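Local coordinates for protein alanine racemase (PDB 3C3K) that is of undetermined function here but has the two-lobed periplasmic-binding-protein-like fold, also found in LacI-type transcription regulators, at residues K7-L11 with G38-L42; V26-K32 with S239-M244; T33-Y39 with V247-L251; P88-C92 with V101-S105. The contacts are given in a common frame with arbitrary orientation. Residue numbers count along the deposited sequence, not the author numbering.

Contact 1 (K7-L11 with G38-L42); sequences KTGML and GYRIL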
loop_
_atom_site.group_PDB
_atom_site.type_symbol
_atom_site.label_atom_id
_atom_site.label_comp_id
_atom_site.label_asym_id
_atom_site.label_seq_id
_atom_site.Cartn_x
_atom_site.Cartn_y
_atom_site.Cartn_z
ATOM N N LYS B 7 -0.612 -10.523 29.083
ATOM C CA LYS B 7 0.322 -9.474 29.599
ATOM C C LYS B 7 0.580 -8.431 28.491
ATOM O O LYS B 7 0.575 -7.232 28.742
ATOM C CB LYS B 7 1.641 -10.102 30.083
ATOM C CG LYS B 7 2.359 -9.294 31.175
ATOM C CD LYS B 7 3.777 -9.813 31.405
ATOM C CE LYS B 7 3.791 -11.250 31.951
ATOM N NZ LYS B 7 2.911 -11.429 33.171
ATOM N N THR B 8 0.819 -8.904 27.271
ATOM C CA THR B 8 0.913 -8.040 26.087
ATOM C C THR B 8 -0.492 -7.644 25.637
ATOM O O THR B 8 -1.368 -8.502 25.419
ATOM C CB THR B 8 1.725 -8.715 24.917
ATOM O OG1 THR B 8 1.047 -8.527 23.662
ATOM C CG2 THR B 8 1.929 -10.211 25.159
ATOM N N GLY B 9 -0.725 -6.344 25.530
ATOM C CA GLY B 9 -2.031 -5.874 25.093
ATOM C C GLY B 9 -2.134 -5.776 23.591
ATOM O O GLY B 9 -1.197 -6.071 22.891
ATOM N N MET B 10 -3.291 -5.335 23.112
ATOM C CA MET B 10 -3.439 -4.966 21.724
ATOM C C MET B 10 -4.111 -3.592 21.655
ATOM O O MET B 10 -4.945 -3.195 22.517
ATOM C CB MET B 10 -4.255 -6.013 20.908
ATOM C CG MET B 10 -3.522 -7.376 20.640
ATOM S SD MET B 10 -4.313 -8.537 19.457
ATOM C CE MET B 10 -5.645 -9.183 20.425
ATOM N N LEU B 11 -3.752 -2.880 20.597
ATOM C CA LEU B 11 -4.418 -1.643 20.211
ATOM C C LEU B 11 -5.119 -1.820 18.856
ATOM O O LEU B 11 -4.592 -2.527 17.968
ATOM C CB LEU B 11 -3.384 -0.551 20.121
ATOM C CG LEU B 11 -2.359 -0.428 21.251
ATOM C CD1 LEU B 11 -1.430 0.671 20.879
ATOM C CD2 LEU B 11 -3.096 -0.106 22.587
ATOM N N GLY B 38 4.881 -2.892 24.770
ATOM C CA GLY B 38 4.177 -4.099 25.180
ATOM C C GLY B 38 2.838 -4.245 24.477
ATOM O O GLY B 38 1.906 -4.904 24.977
ATOM N N TYR B 39 2.712 -3.646 23.315
ATOM C CA TYR B 39 1.458 -3.797 22.566
ATOM C C TYR B 39 1.718 -4.329 21.194
ATOM O O TYR B 39 2.735 -4.008 20.611
ATOM C CB TYR B 39 0.755 -2.449 22.460
ATOM C CG TYR B 39 0.153 -2.015 23.762
ATOM C CD1 TYR B 39 -1.141 -2.411 24.120
ATOM C CD2 TYR B 39 0.839 -1.176 24.623
ATOM C CE1 TYR B 39 -1.696 -2.054 25.324
ATOM C CE2 TYR B 39 0.281 -0.814 25.846
ATOM C CZ TYR B 39 -1.005 -1.245 26.159
ATOM O OH TYR B 39 -1.589 -0.879 27.339
ATOM N N ARG B 40 0.779 -5.134 20.697
ATOM C CA ARG B 40 0.657 -5.457 19.288
ATOM C C ARG B 40 -0.610 -4.803 18.697
ATOM O O ARG B 40 -1.473 -4.297 19.423
ATOM C CB ARG B 40 0.574 -6.989 19.091
ATOM C CG ARG B 40 1.628 -7.779 19.847
ATOM C CD ARG B 40 2.965 -7.508 19.202
ATOM N NE ARG B 40 4.027 -8.293 19.800
ATOM C CZ ARG B 40 5.251 -8.422 19.304
ATOM N NH1 ARG B 40 5.630 -7.776 18.203
ATOM N NH2 ARG B 40 6.121 -9.150 19.974
ATOM N N ILE B 41 -0.724 -4.835 17.382
ATOM C CA ILE B 41 -1.642 -3.955 16.692
ATOM C C ILE B 41 -2.677 -4.756 15.911
ATOM O O ILE B 41 -2.326 -5.664 15.172
ATOM C CB ILE B 41 -0.809 -3.051 15.717
ATOM C CG1 ILE B 41 0.184 -2.133 16.499
ATOM C CG2 ILE B 41 -1.677 -2.250 14.811
ATOM C CD1 ILE B 41 -0.521 -1.170 17.432
ATOM N N LEU B 42 -3.957 -4.432 16.069
ATOM C CA LEU B 42 -4.958 -5.008 15.176
ATOM C C LEU B 42 -5.469 -3.898 14.281
ATOM O O LEU B 42 -5.714 -2.758 14.767
ATOM C CB LEU B 42 -6.102 -5.611 15.941
ATOM C CG LEU B 42 -6.005 -6.986 16.575
ATOM C CD1 LEU B 42 -7.309 -7.199 17.319
ATOM C CD2 LEU B 42 -5.751 -8.086 15.552
#
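Parallel pairing of two beta strands joins 7-11 to 38-42 where the chain begins its main parallel sheet, with 39-45 as the outermost strand of this chain beside 9-15. Gly9 and Leu11 carry the pairing: Gly9 N bonds to Gly38 O (3.0 Å) and Arg40 N to Gly9 O (3.1 Å), then Leu11 N to Arg40 O (2.9 Å) and Leu42 N to Leu11 O (2.8 Å). Between them, Met10 CA makes a CA-H...O contact with Arg40 O at 3.1 Å. Glycine suits position 9, since a CB there would clash with the Tyr39 ring. On that face Leu11 CD2 packs on Tyr39 CD1 (3.4 Å) and Leu11 CB on Ile41 CD1 (4.0 Å). Met10 SD lies 3.7 Å from Leu42 CG; Met10 and Arg40 pack on Ser55 of the second subunit and Leu42 on its Cys56, while Arg40 is salt-bridged to Glu35 of its own chain. The Leu11, Tyr39 and Ile41 face is covered by helix 21-35, which completes a beta-alpha-beta crossover, while helix 239-254 also reaches Leu11 and Tyr39.

Contact 2 (V26-K32 with S239-M244); sequences VVKGIEK and SEQIGM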
loop_
_atom_site.group_PDB
_atom_site.type_symbol
_atom_site.label_atom_id
_atom_site.label_comp_id
_atom_site.label_asym_id
_atom_site.label_seq_id
_atom_site.Cartn_x
_atom_site.Cartn_y
_atom_site.Cartn_z
ATOM N N VAL B 26 1.743 5.503 8.204
ATOM C CA VAL B 26 1.309 5.815 9.582
ATOM C C VAL B 26 1.260 4.521 10.439
ATOM O O VAL B 26 1.772 4.465 11.572
ATOM C CB VAL B 26 -0.056 6.511 9.610
ATOM C CG1 VAL B 26 -0.448 6.743 11.085
ATOM C CG2 VAL B 26 0.021 7.875 8.851
ATOM N N VAL B 27 0.697 3.442 9.883
ATOM C CA VAL B 27 0.751 2.170 10.590
ATOM C C VAL B 27 2.139 1.728 11.014
ATOM O O VAL B 27 2.326 1.223 12.127
ATOM C CB VAL B 27 0.043 1.104 9.841
ATOM C CG1 VAL B 27 0.202 -0.225 10.527
ATOM C CG2 VAL B 27 -1.423 1.483 9.759
ATOM N N LYS B 28 3.113 1.887 10.132
ATOM C CA LYS B 28 4.446 1.560 10.476
ATOM C C LYS B 28 4.930 2.252 11.771
ATOM O O LYS B 28 5.590 1.628 12.613
ATOM C CB LYS B 28 5.405 1.893 9.310
ATOM C CG LYS B 28 6.803 1.287 9.539
ATOM C CD LYS B 28 7.793 1.584 8.370
ATOM C CE LYS B 28 9.267 1.145 8.707
ATOM N NZ LYS B 28 9.232 -0.154 9.454
ATOM N N GLY B 29 4.650 3.548 11.907
ATOM C CA GLY B 29 5.075 4.303 13.076
ATOM C C GLY B 29 4.261 3.870 14.287
ATOM O O GLY B 29 4.782 3.746 15.396
ATOM N N ILE B 30 2.975 3.610 14.076
ATOM C CA ILE B 30 2.169 3.092 15.159
ATOM C C ILE B 30 2.858 1.838 15.738
ATOM O O ILE B 30 3.096 1.778 16.968
ATOM C CB ILE B 30 0.702 2.828 14.724
ATOM C CG1 ILE B 30 -0.012 4.167 14.601
ATOM C CG2 ILE B 30 -0.015 1.967 15.697
ATOM C CD1 ILE B 30 -1.373 4.113 13.852
ATOM N N GLU B 31 3.190 0.864 14.868
ATOM C CA GLU B 31 3.741 -0.421 15.285
ATOM C C GLU B 31 5.061 -0.232 16.004
ATOM O O GLU B 31 5.338 -0.900 16.980
ATOM C CB GLU B 31 4.028 -1.296 14.077
ATOM C CG GLU B 31 2.833 -1.778 13.321
ATOM C CD GLU B 31 3.205 -2.408 11.958
ATOM O OE1 GLU B 31 4.234 -2.018 11.316
ATOM O OE2 GLU B 31 2.453 -3.313 11.563
ATOM N N LYS B 32 5.871 0.698 15.536
ATOM C CA LYS B 32 7.187 0.877 16.146
ATOM C C LYS B 32 7.026 1.289 17.578
ATOM O O LYS B 32 7.636 0.704 18.417
ATOM C CB LYS B 32 7.999 1.924 15.425
ATOM C CG LYS B 32 8.807 1.336 14.264
ATOM C CD LYS B 32 9.369 2.488 13.476
ATOM C CE LYS B 32 10.210 3.345 14.450
ATOM N NZ LYS B 32 11.099 4.286 13.703
ATOM N N SER B 239 5.008 10.996 8.053
ATOM C CA SER B 239 3.956 9.990 8.241
ATOM C C SER B 239 4.222 9.017 9.381
ATOM O O SER B 239 3.343 8.779 10.210
ATOM C CB SER B 239 3.661 9.280 6.935
ATOM O OG SER B 239 3.114 10.232 6.011
ATOM N N GLU B 240 5.416 8.438 9.407
ATOM C CA GLU B 240 5.830 7.633 10.538
ATOM C C GLU B 240 5.758 8.331 11.900
ATOM O O GLU B 240 5.282 7.726 12.858
ATOM C CB GLU B 240 7.214 7.064 10.307
ATOM C CG GLU B 240 7.490 5.837 11.109
ATOM C CD GLU B 240 8.764 5.113 10.637
ATOM O OE1 GLU B 240 8.841 4.717 9.456
ATOM O OE2 GLU B 240 9.710 4.980 11.438
ATOM N N GLN B 241 6.272 9.558 12.006
ATOM C CA GLN B 241 6.147 10.395 13.231
ATOM C C GLN B 241 4.699 10.651 13.655
ATOM O O GLN B 241 4.405 10.611 14.830
ATOM C CB GLN B 241 6.908 11.742 13.099
ATOM C CG GLN B 241 8.470 11.572 12.906
ATOM C CD GLN B 241 9.310 12.859 13.129
ATOM O OE1 GLN B 241 10.413 12.813 13.705
ATOM N NE2 GLN B 241 8.791 14.009 12.668
ATOM N N ILE B 242 3.794 10.894 12.711
ATOM C CA ILE B 242 2.361 10.893 13.008
ATOM C C ILE B 242 1.872 9.644 13.734
ATOM O O ILE B 242 1.222 9.772 14.757
ATOM C CB ILE B 242 1.530 11.208 11.736
ATOM C CG1 ILE B 242 1.839 12.621 11.255
ATOM C CG2 ILE B 242 -0.036 11.033 11.971
ATOM C CD1 ILE B 242 1.250 12.874 9.928
ATOM N N GLY B 243 2.169 8.447 13.228
ATOM C CA GLY B 243 1.803 7.196 13.943
ATOM C C GLY B 243 2.526 7.020 15.286
ATOM O O GLY B 243 1.923 6.609 16.275
ATOM N N MET B 244 3.815 7.320 15.348
ATOM C CA MET B 244 4.526 7.112 16.626
ATOM C C MET B 244 3.908 8.040 17.689
ATOM O O MET B 244 3.692 7.630 18.843
ATOM C CB MET B 244 6.008 7.406 16.444
ATOM C CG MET B 244 6.753 6.492 15.484
ATOM S SD MET B 244 8.523 6.926 15.186
ATOM C CE MET B 244 8.303 8.488 14.634
#
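Glu240, Val26 and Gly243 give up the most surface here, and each illustrates a different way for helices to meet. Glu240 works on the solvent-facing side: its OE2 forms a salt bridge with Lys32 NZ (2.7 Å), while the aliphatic part of the Lys28 side chain brings CD to 3.5 Å from Glu240 OE1. The backbone of Glu240 matters as well, because its O accepts a CA-H...O contact from Gly29 CA at 3.4 Å. Val26 lies on the buried side, its CA 3.6 Å from Ser239 O and its CG1 4.4 Å from Ile242 CG2. Gly243 sits at the crossing itself, its CA 3.6 Å from Val26 O. A CB on Gly243 would run into Val26 O and Ile30 N, and one on Gly29 into Glu240 O, so the paired glycines let the axes approach to 6.4 Å at a crossing angle of -44°. Such glycine-mediated close helix packing joins the first helix to one added after the chain returns from the other lobe, consistent with the periplasmic-binding-protein-like fold, whose chain crosses between its lobes more than once.

Contact 3 (T33-Y39 with V247-L251); sequences TAEKNGY and VSLLL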
loop_
_atom_site.group_PDB
_atom_site.type_symbol
_atom_site.label_atom_id
_atom_site.label_comp_id
_atom_site.label_asym_id
_atom_site.label_seq_id
_atom_site.Cartn_x
_atom_site.Cartn_y
_atom_site.Cartn_z
ATOM N N THR B 33 6.204 2.300 17.841
ATOM C CA THR B 33 6.015 2.751 19.227
ATOM C C THR B 33 5.256 1.777 20.068
ATOM O O THR B 33 5.647 1.556 21.201
ATOM C CB THR B 33 5.540 4.193 19.331
ATOM O OG1 THR B 33 6.538 5.002 18.679
ATOM C CG2 THR B 33 5.431 4.647 20.793
ATOM N N ALA B 34 4.189 1.179 19.525
ATOM C CA ALA B 34 3.365 0.237 20.295
ATOM C C ALA B 34 4.193 -0.959 20.743
ATOM O O ALA B 34 4.116 -1.333 21.910
ATOM C CB ALA B 34 2.089 -0.193 19.499
ATOM N N GLU B 35 5.064 -1.509 19.876
ATOM C CA GLU B 35 5.694 -2.769 20.193
ATOM C C GLU B 35 6.877 -2.610 21.165
ATOM O O GLU B 35 7.346 -3.612 21.711
ATOM C CB GLU B 35 6.131 -3.515 18.937
ATOM C CG GLU B 35 4.969 -3.784 17.979
ATOM C CD GLU B 35 5.231 -4.864 16.919
ATOM O OE1 GLU B 35 6.251 -4.794 16.218
ATOM O OE2 GLU B 35 4.374 -5.746 16.739
ATOM N N LYS B 36 7.325 -1.373 21.398
ATOM C CA LYS B 36 8.302 -1.046 22.469
ATOM C C LYS B 36 7.653 -0.884 23.824
ATOM O O LYS B 36 8.349 -0.783 24.860
ATOM C CB LYS B 36 8.989 0.294 22.210
ATOM C CG LYS B 36 9.995 0.243 21.069
ATOM C CD LYS B 36 11.260 -0.649 21.366
ATOM C CE LYS B 36 12.255 -0.578 20.203
ATOM N NZ LYS B 36 13.287 -1.631 20.499
ATOM N N ASN B 37 6.332 -0.801 23.805
ATOM C CA ASN B 37 5.548 -0.573 24.991
ATOM C C ASN B 37 4.648 -1.711 25.357
ATOM O O ASN B 37 3.722 -1.500 26.140
ATOM C CB ASN B 37 4.763 0.699 24.816
ATOM C CG ASN B 37 5.641 1.911 24.968
ATOM O OD1 ASN B 37 5.943 2.310 26.082
ATOM N ND2 ASN B 37 6.064 2.501 23.866
ATOM N N GLY B 38 4.881 -2.892 24.770
ATOM C CA GLY B 38 4.177 -4.099 25.180
ATOM C C GLY B 38 2.838 -4.245 24.477
ATOM O O GLY B 38 1.906 -4.904 24.977
ATOM N N TYR B 39 2.712 -3.646 23.315
ATOM C CA TYR B 39 1.458 -3.797 22.566
ATOM C C TYR B 39 1.718 -4.329 21.194
ATOM O O TYR B 39 2.735 -4.008 20.611
ATOM C CB TYR B 39 0.755 -2.449 22.460
ATOM C CG TYR B 39 0.153 -2.015 23.762
ATOM C CD1 TYR B 39 -1.141 -2.411 24.120
ATOM C CD2 TYR B 39 0.839 -1.176 24.623
ATOM C CE1 TYR B 39 -1.696 -2.054 25.324
ATOM C CE2 TYR B 39 0.281 -0.814 25.846
ATOM C CZ TYR B 39 -1.005 -1.245 26.159
ATOM O OH TYR B 39 -1.589 -0.879 27.339
ATOM N N VAL B 247 0.446 6.891 19.012
ATOM C CA VAL B 247 0.652 5.925 20.099
ATOM C C VAL B 247 1.061 6.536 21.396
ATOM O O VAL B 247 0.502 6.149 22.451
ATOM C CB VAL B 247 1.637 4.801 19.698
ATOM C CG1 VAL B 247 1.930 3.860 20.901
ATOM C CG2 VAL B 247 1.052 4.063 18.534
ATOM N N SER B 248 2.018 7.467 21.336
ATOM C CA SER B 248 2.426 8.231 22.490
ATOM C C SER B 248 1.288 8.919 23.221
ATOM O O SER B 248 1.275 8.920 24.464
ATOM C CB SER B 248 3.481 9.272 22.138
ATOM O OG SER B 248 4.716 8.577 22.166
ATOM N N LEU B 249 0.358 9.475 22.444
ATOM C CA LEU B 249 -0.816 10.115 23.012
ATOM C C LEU B 249 -1.769 9.083 23.605
ATOM O O LEU B 249 -2.442 9.353 24.661
ATOM C CB LEU B 249 -1.512 11.019 21.976
ATOM C CG LEU B 249 -0.751 12.222 21.372
ATOM C CD1 LEU B 249 -1.627 12.990 20.321
ATOM C CD2 LEU B 249 -0.353 13.134 22.485
ATOM N N LEU B 250 -1.854 7.926 22.958
ATOM C CA LEU B 250 -2.717 6.847 23.431
ATOM C C LEU B 250 -2.164 6.302 24.729
ATOM O O LEU B 250 -2.914 5.915 25.608
ATOM C CB LEU B 250 -2.823 5.680 22.416
ATOM C CG LEU B 250 -4.044 4.785 22.626
ATOM C CD1 LEU B 250 -5.257 5.536 22.115
ATOM C CD2 LEU B 250 -3.901 3.469 21.849
ATOM N N LEU B 251 -0.845 6.221 24.831
ATOM C CA LEU B 251 -0.206 5.769 26.081
ATOM C C LEU B 251 -0.378 6.730 27.270
ATOM O O LEU B 251 -0.492 6.293 28.415
ATOM C CB LEU B 251 1.276 5.397 25.853
ATOM C CG LEU B 251 1.601 4.205 24.932
ATOM C CD1 LEU B 251 3.126 4.194 24.544
ATOM C CD2 LEU B 251 1.116 2.814 25.455
#
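Thr33 opens the contact by turning its CA-to-CB bond toward helix 239-254, and its methyl CG2 lies 3.6 Å from Val247 CG1 and 4.4 Å from Leu251 CD1. One residue on, Ala34 meets the same valine from the side, with its N 3.8 Å and its CB 4.3 Å from Val247 CG1. Glu35 takes another direction: it is salt-bridged to Arg40 and to Arg52 of the second subunit. This is the stage of the beta-alpha-beta unit at which helix 21-35 hands the chain over to strand 39-45, within a Rossmann-like lobe whose sheet is flanked by helices. The turn is held by backbone bonds to Ala34 O from Asn37 N and Tyr39 N, both 3.0 Å, and by the side-chain bond from Asn37 ND2 to Thr33 O (2.9 Å). Fixed in this way, the Asn37 amide presents its CG to Leu251 CD1 at 3.4 Å. Gly38 follows with a positive phi of 85°, a conformation that favours glycine and helps redirect the backbone. Tyr39 then enters the strand with its CA-to-CB bond toward helix 239-254, where CE2 of Tyr39 packs 3.7 Å from Leu251 CD2, while its hydroxyl is hydrogen-bonded to Asp66.

Contact 4 (P88-C92 with V101-S105); sequences PWVQC and VSSVS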
loop_
_atom_site.group_PDB
_atom_site.type_symbol
_atom_site.label_atom_id
_atom_site.label_comp_id
_atom_site.label_asym_id
_atom_site.label_seq_id
_atom_site.Cartn_x
_atom_site.Cartn_y
_atom_site.Cartn_z
ATOM N N PRO B 88 -9.091 4.946 25.957
ATOM C CA PRO B 88 -8.055 5.682 25.207
ATOM C C PRO B 88 -8.389 5.805 23.701
ATOM O O PRO B 88 -8.763 4.812 23.082
ATOM C CB PRO B 88 -6.822 4.834 25.378
ATOM C CG PRO B 88 -7.042 4.160 26.737
ATOM C CD PRO B 88 -8.522 3.803 26.702
ATOM N N TRP B 89 -8.297 7.027 23.152
ATOM C CA TRP B 89 -8.775 7.331 21.791
ATOM C C TRP B 89 -7.920 8.464 21.249
ATOM O O TRP B 89 -7.686 9.473 21.938
ATOM C CB TRP B 89 -10.253 7.758 21.895
ATOM C CG TRP B 89 -11.064 7.900 20.663
ATOM C CD1 TRP B 89 -10.747 7.524 19.407
ATOM C CD2 TRP B 89 -12.429 8.370 20.611
ATOM N NE1 TRP B 89 -11.804 7.753 18.557
ATOM C CE2 TRP B 89 -12.847 8.289 19.276
ATOM C CE3 TRP B 89 -13.316 8.875 21.576
ATOM C CZ2 TRP B 89 -14.146 8.685 18.855
ATOM C CZ3 TRP B 89 -14.638 9.290 21.158
ATOM C CH2 TRP B 89 -15.035 9.164 19.817
ATOM N N VAL B 90 -7.452 8.314 20.007
ATOM C CA VAL B 90 -6.627 9.326 19.355
ATOM C C VAL B 90 -7.024 9.365 17.915
ATOM O O VAL B 90 -7.228 8.328 17.326
ATOM C CB VAL B 90 -5.122 9.015 19.401
ATOM C CG1 VAL B 90 -4.346 10.018 18.605
ATOM C CG2 VAL B 90 -4.568 9.027 20.841
ATOM N N GLN B 91 -7.096 10.565 17.345
ATOM C CA GLN B 91 -7.415 10.729 15.951
ATOM C C GLN B 91 -6.173 11.141 15.189
ATOM O O GLN B 91 -5.417 12.015 15.634
ATOM C CB GLN B 91 -8.555 11.734 15.758
ATOM C CG GLN B 91 -8.572 12.349 14.295
ATOM C CD GLN B 91 -9.585 11.585 13.445
ATOM O OE1 GLN B 91 -10.681 11.310 13.916
ATOM N NE2 GLN B 91 -9.220 11.238 12.212
ATOM N N CYS B 92 -5.915 10.485 14.073
ATOM C CA CYS B 92 -4.799 10.845 13.172
ATOM C C CYS B 92 -5.277 11.533 11.921
ATOM O O CYS B 92 -6.267 11.123 11.315
ATOM C CB CYS B 92 -4.078 9.599 12.666
ATOM S SG CYS B 92 -3.081 8.727 13.831
ATOM N N VAL B 101 -11.182 14.822 21.327
ATOM C CA VAL B 101 -10.357 13.655 21.081
ATOM C C VAL B 101 -8.999 14.128 20.634
ATOM O O VAL B 101 -8.905 14.911 19.697
ATOM C CB VAL B 101 -10.991 12.803 20.007
ATOM C CG1 VAL B 101 -10.085 11.556 19.663
ATOM C CG2 VAL B 101 -12.429 12.400 20.467
ATOM N N SER B 102 -7.951 13.689 21.333
ATOM C CA SER B 102 -6.643 14.158 20.997
ATOM C C SER B 102 -6.259 13.669 19.617
ATOM O O SER B 102 -6.673 12.591 19.203
ATOM C CB SER B 102 -5.596 13.696 22.021
ATOM O OG SER B 102 -5.926 14.204 23.303
ATOM N N SER B 103 -5.417 14.460 18.926
ATOM C CA SER B 103 -5.127 14.235 17.517
ATOM C C SER B 103 -3.677 14.553 17.248
ATOM O O SER B 103 -3.022 15.278 17.996
ATOM C CB SER B 103 -5.997 15.121 16.616
ATOM O OG SER B 103 -5.677 16.458 16.935
ATOM N N VAL B 104 -3.213 14.066 16.113
ATOM C CA VAL B 104 -1.907 14.386 15.580
ATOM C C VAL B 104 -2.053 14.391 14.036
ATOM O O VAL B 104 -2.632 13.485 13.459
ATOM C CB VAL B 104 -0.797 13.415 16.105
ATOM C CG1 VAL B 104 -1.147 11.971 15.873
ATOM C CG2 VAL B 104 0.558 13.690 15.397
ATOM N N SER B 105 -1.617 15.476 13.415
ATOM C CA SER B 105 -1.767 15.715 11.966
ATOM C C SER B 105 -0.880 16.877 11.550
ATOM O O SER B 105 -0.142 17.430 12.368
ATOM C CB SER B 105 -3.205 16.044 11.573
ATOM O OG SER B 105 -3.654 17.148 12.271
HETATM O O HOH W 1 -8.706 11.624 23.410
#
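Two backbone hydrogen bonds made by Gln91 tie the segments together, Gln91 N to Ser102 O at 2.8 Å and Val104 N to Gln91 O at 3.0 Å. The pair belongs to the Rossmann-like parallel sheet of one lobe of the periplasmic-binding fold, yet the eight residues that link the segments contain neither helix nor strand, so these parallel neighbours are joined without the usual helical crossover. At the opening end the strands diverge, and a water fills the gap, donating to Trp89 O (2.8 Å) and accepting from Ser102 N (3.0 Å). CA-H...O contacts supplement the pairing, with Ser103 CA 2.9 Å from Gln91 O and Cys92 CA 3.4 Å from Val104 O. The Gln91 amide curls back so that NE2 bonds to Cys92 O (3.1 Å) as well as to the backbone of Asp72, and Ser103 OG bonds to His264 on the next strand. Apolar packing covers both faces. Cys92 SG sits 4.3 Å from Val104 CG1, on the face that Val90 and Cys92 turn to helix 239-254. Trp89 lies against helix 77-84, and over one face of its six-membered ring Val101 CG2 makes a CH-pi contact, 3.9 Å from the centroid and 13° off the normal.

In the fold
One sheet and two helices account for all four contacts, and the bonding changes with position. Contacts 1 and 4 are both parallel strand pairs of the same sheet, their centres about 18 Å apart; contact 1 lies at its partly buried margin, near the second subunit, whereas contact 4 is buried within the sheet. Contacts 2 and 3 share helices 21-35 and 239-254: the former is buried and glycine-tight, with a salt bridge on its solvent-facing side, the latter only partly buried and without cross-segment hydrogen bonds. Tyr39 and Gly38 serve contacts 1 and 3 alike. Helix 239-254 also links helix packing to sheet, through Ile242 against Val104 and Leu250 against Leu11 and Val90.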